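Local coordinates for tyrosinase (Aspergillus oryzae, PDB 6JU8), which probably oxidises L-tyrosine and L-dopa to L-dopaquinone with molecular oxygen at a dinuclear copper centre, a step of melanin biosynthesis, at residues A[150-154]-A[453-457]. The protein carries 1 engineered substitution. Sequence-based numbering, arbitrary orientation.
Sequences WDFAR and SDLYG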
ATOM      1  N   TRP A 150      -0.968 -14.469 -14.897  1.00  8.28           N
ATOM      2  CA  TRP A 150      -0.820 -14.686 -13.456  1.00  8.01           C
ATOM      3  C   TRP A 150      -1.421 -16.025 -13.058  1.00  8.69           C
ATOM      4  O   TRP A 150      -2.638 -16.224 -13.138  1.00  9.38           O
ATOM      5  CB  TRP A 150      -1.511 -13.563 -12.686  1.00  8.80           C
ATOM      6  CG  TRP A 150      -1.607 -13.831 -11.210  1.00  8.80           C
ATOM      7  CD1 TRP A 150      -0.636 -14.331 -10.395  1.00  9.28           C
ATOM      8  CD2 TRP A 150      -2.772 -13.591 -10.402  1.00  9.21           C
ATOM      9  NE1 TRP A 150      -1.132 -14.431  -9.112  1.00 10.07           N
ATOM     10  CE2 TRP A 150      -2.431 -13.989  -9.090  1.00  8.86           C
ATOM     11  CE3 TRP A 150      -4.058 -13.108 -10.662  1.00  8.53           C
ATOM     12  CZ2 TRP A 150      -3.330 -13.905  -8.025  1.00  9.80           C
ATOM     13  CZ3 TRP A 150      -4.954 -13.030  -9.605  1.00 10.52           C
ATOM     14  CH2 TRP A 150      -4.586 -13.431  -8.307  1.00  9.99           C
ATOM     15  N   ASP A 151      -0.554 -16.945 -12.651  1.00  9.25           N
ATOM     16  CA  ASP A 151      -1.036 -18.254 -12.216  1.00  9.30           C
ATOM     17  C   ASP A 151      -1.512 -18.170 -10.771  1.00  8.92           C
ATOM     18  O   ASP A 151      -0.775 -18.409  -9.808  1.00 10.12           O
ATOM     19  CB  ASP A 151       0.029 -19.341 -12.387  1.00 10.38           C
ATOM     20  CG  ASP A 151      -0.641 -20.720 -12.357  1.00 10.34           C
ATOM     21  OD1 ASP A 151      -1.741 -20.846 -11.796  1.00 11.22           O
ATOM     22  OD2 ASP A 151      -0.049 -21.653 -12.943  1.00 11.24           O
ATOM     23  N   PHE A 152      -2.782 -17.793 -10.624  1.00  9.28           N
ATOM     24  CA  PHE A 152      -3.368 -17.596  -9.294  1.00  8.97           C
ATOM     25  C   PHE A 152      -3.484 -18.908  -8.517  1.00 10.95           C
ATOM     26  O   PHE A 152      -3.745 -18.875  -7.302  1.00 12.26           O
ATOM     27  CB  PHE A 152      -4.709 -16.850  -9.361  1.00  9.63           C
ATOM     28  CG  PHE A 152      -5.753 -17.481 -10.254  1.00  9.06           C
ATOM     29  CD1 PHE A 152      -6.320 -18.709  -9.931  1.00  9.70           C
ATOM     30  CD2 PHE A 152      -6.159 -16.859 -11.432  1.00  9.67           C
ATOM     31  CE1 PHE A 152      -7.281 -19.282 -10.772  1.00  9.21           C
ATOM     32  CE2 PHE A 152      -7.136 -17.391 -12.264  1.00  9.32           C
ATOM     33  CZ  PHE A 152      -7.692 -18.622 -11.920  1.00  9.60           C
ATOM     34  N   ALA A 153      -3.326 -20.058  -9.173  1.00  9.84           N
ATOM     35  CA  ALA A 153      -3.494 -21.360  -8.545  1.00  9.23           C
ATOM     36  C   ALA A 153      -2.172 -22.068  -8.285  1.00  9.69           C
ATOM     37  O   ALA A 153      -2.190 -23.177  -7.740  1.00 12.48           O
ATOM     38  CB  ALA A 153      -4.408 -22.213  -9.401  1.00 11.28           C
ATOM     39  N   ARG A 154      -1.043 -21.471  -8.630  1.00 11.15           N
ATOM     40  CA  ARG A 154       0.270 -22.073  -8.453  1.00 12.05           C
ATOM     41  C   ARG A 154       0.950 -21.461  -7.232  1.00 11.37           C
ATOM     42  O   ARG A 154       0.975 -20.238  -7.089  1.00 12.86           O
ATOM     43  CB  ARG A 154       1.134 -21.806  -9.694  1.00 11.69           C
ATOM     44  CG  ARG A 154       2.504 -22.493  -9.645  1.00 13.85           C
ATOM     45  CD  ARG A 154       3.242 -22.194 -10.949  1.00 13.80           C
ATOM     46  NE  ARG A 154       4.531 -22.871 -10.959  1.00 16.03           N
ATOM     47  CZ  ARG A 154       5.542 -22.531 -11.753  1.00 18.21           C
ATOM     48  NH1 ARG A 154       5.446 -21.514 -12.584  1.00 18.07           N
ATOM     49  NH2 ARG A 154       6.673 -23.213 -11.692  1.00 26.83           N
ATOM     50  N   SER A 453      -1.277 -32.091 -12.932  1.00 14.03           N
ATOM     51  CA  SER A 453      -1.054 -32.718 -11.628  1.00 15.07           C
ATOM     52  C   SER A 453       0.157 -32.143 -10.922  1.00 15.15           C
ATOM     53  O   SER A 453       0.124 -31.844  -9.722  1.00 16.47           O
ATOM     54  CB  SER A 453      -0.918 -34.233 -11.833  1.00 19.35           C
ATOM     55  OG  SER A 453      -0.665 -34.935 -10.628  1.00 27.49           O
ATOM     56  N   ASP A 454       1.243 -31.932 -11.657  1.00 16.23           N
ATOM     57  CA  ASP A 454       2.427 -31.351 -11.040  1.00 16.68           C
ATOM     58  C   ASP A 454       2.163 -29.969 -10.443  1.00 15.48           C
ATOM     59  O   ASP A 454       2.637 -29.624  -9.366  1.00 18.65           O
ATOM     60  CB  ASP A 454       3.548 -31.240 -12.073  1.00 17.62           C
ATOM     61  CG  ASP A 454       4.203 -32.558 -12.415  1.00 22.48           C
ATOM     62  OD1 ASP A 454       3.903 -33.567 -11.748  1.00 23.44           O
ATOM     63  OD2 ASP A 454       5.021 -32.555 -13.361  1.00 28.82           O
ATOM     64  N   LEU A 455       1.450 -29.132 -11.182  1.00 14.68           N
ATOM     65  CA  LEU A 455       1.202 -27.761 -10.747  1.00 13.27           C
ATOM     66  C   LEU A 455       0.094 -27.648  -9.718  1.00 12.82           C
ATOM     67  O   LEU A 455       0.208 -26.839  -8.782  1.00 16.10           O
ATOM     68  CB  LEU A 455       0.847 -26.887 -11.965  1.00 13.84           C
ATOM     69  CG  LEU A 455       1.961 -26.618 -12.979  1.00 13.38           C
ATOM     70  CD1 LEU A 455       1.411 -25.963 -14.237  1.00 18.51           C
ATOM     71  CD2 LEU A 455       3.018 -25.692 -12.363  1.00 22.43           C
ATOM     72  N   TYR A 456      -0.996 -28.391  -9.883  1.00 12.18           N
ATOM     73  CA  TYR A 456      -2.210 -28.085  -9.103  1.00 12.08           C
ATOM     74  C   TYR A 456      -2.704 -29.284  -8.317  1.00 12.16           C
ATOM     75  O   TYR A 456      -3.721 -29.174  -7.621  1.00 13.37           O
ATOM     76  CB  TYR A 456      -3.354 -27.579 -10.011  1.00 11.35           C
ATOM     77  CG  TYR A 456      -2.870 -26.525 -10.982  1.00 11.01           C
ATOM     78  CD1 TYR A 456      -2.329 -25.329 -10.520  1.00 10.80           C
ATOM     79  CD2 TYR A 456      -2.922 -26.720 -12.355  1.00 12.67           C
ATOM     80  CE1 TYR A 456      -1.882 -24.353 -11.391  1.00 11.70           C
ATOM     81  CE2 TYR A 456      -2.464 -25.762 -13.238  1.00 12.98           C
ATOM     82  CZ  TYR A 456      -1.940 -24.586 -12.760  1.00 10.87           C
ATOM     83  OH  TYR A 456      -1.478 -23.663 -13.672  1.00 11.15           O
ATOM     84  N   GLY A 457      -2.051 -30.441  -8.391  1.00 14.60           N
ATOM     85  CA  GLY A 457      -2.583 -31.624  -7.720  1.00 18.55           C
ATOM     86  C   GLY A 457      -1.974 -31.803  -6.342  1.00 25.42           C
ATOM     87  O   GLY A 457      -0.982 -31.162  -5.991  1.00 26.84           O
TER
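The phenol of Y456, in the last turn of a helix, donates a hydrogen bond to a buried carboxylate some 300 residues earlier in the chain: OH of Y456 lies 2.6 Å from OD2 of D151, which is met on its syn side, 18° out of the carboxylate plane. The two side chains approach from opposite directions, with carboxylate and ring planes 57° apart. The carboxylate oxygens divide the work. With CG of D151 anti to the backbone N (chi1 -162°), OD1 turns back to accept, on its anti side, the backbone N of A153 at 3.2 Å, an Asx turn within the type I beta turn 151-154. The ring's edge meets that turn at O of A153, 3.5 Å from CD1 of Y456; CB of A153 makes an apolar contact with CE1 of Y456 at 3.9 Å. CB of L455 sits over one ring face, while its CD2 packs 3.5 Å from NE of the extended R154, whose NH1 forms salt bridges with D25 and D28. R381 of helix 371-389 also hydrogen-bonds to the Y456 hydroxyl. The contact therefore seats the end of helix 448-456 on a loop of the central tyrosinase domain, with helices 371-389 and 283-292 also in contact, the latter touching Y456 through F288.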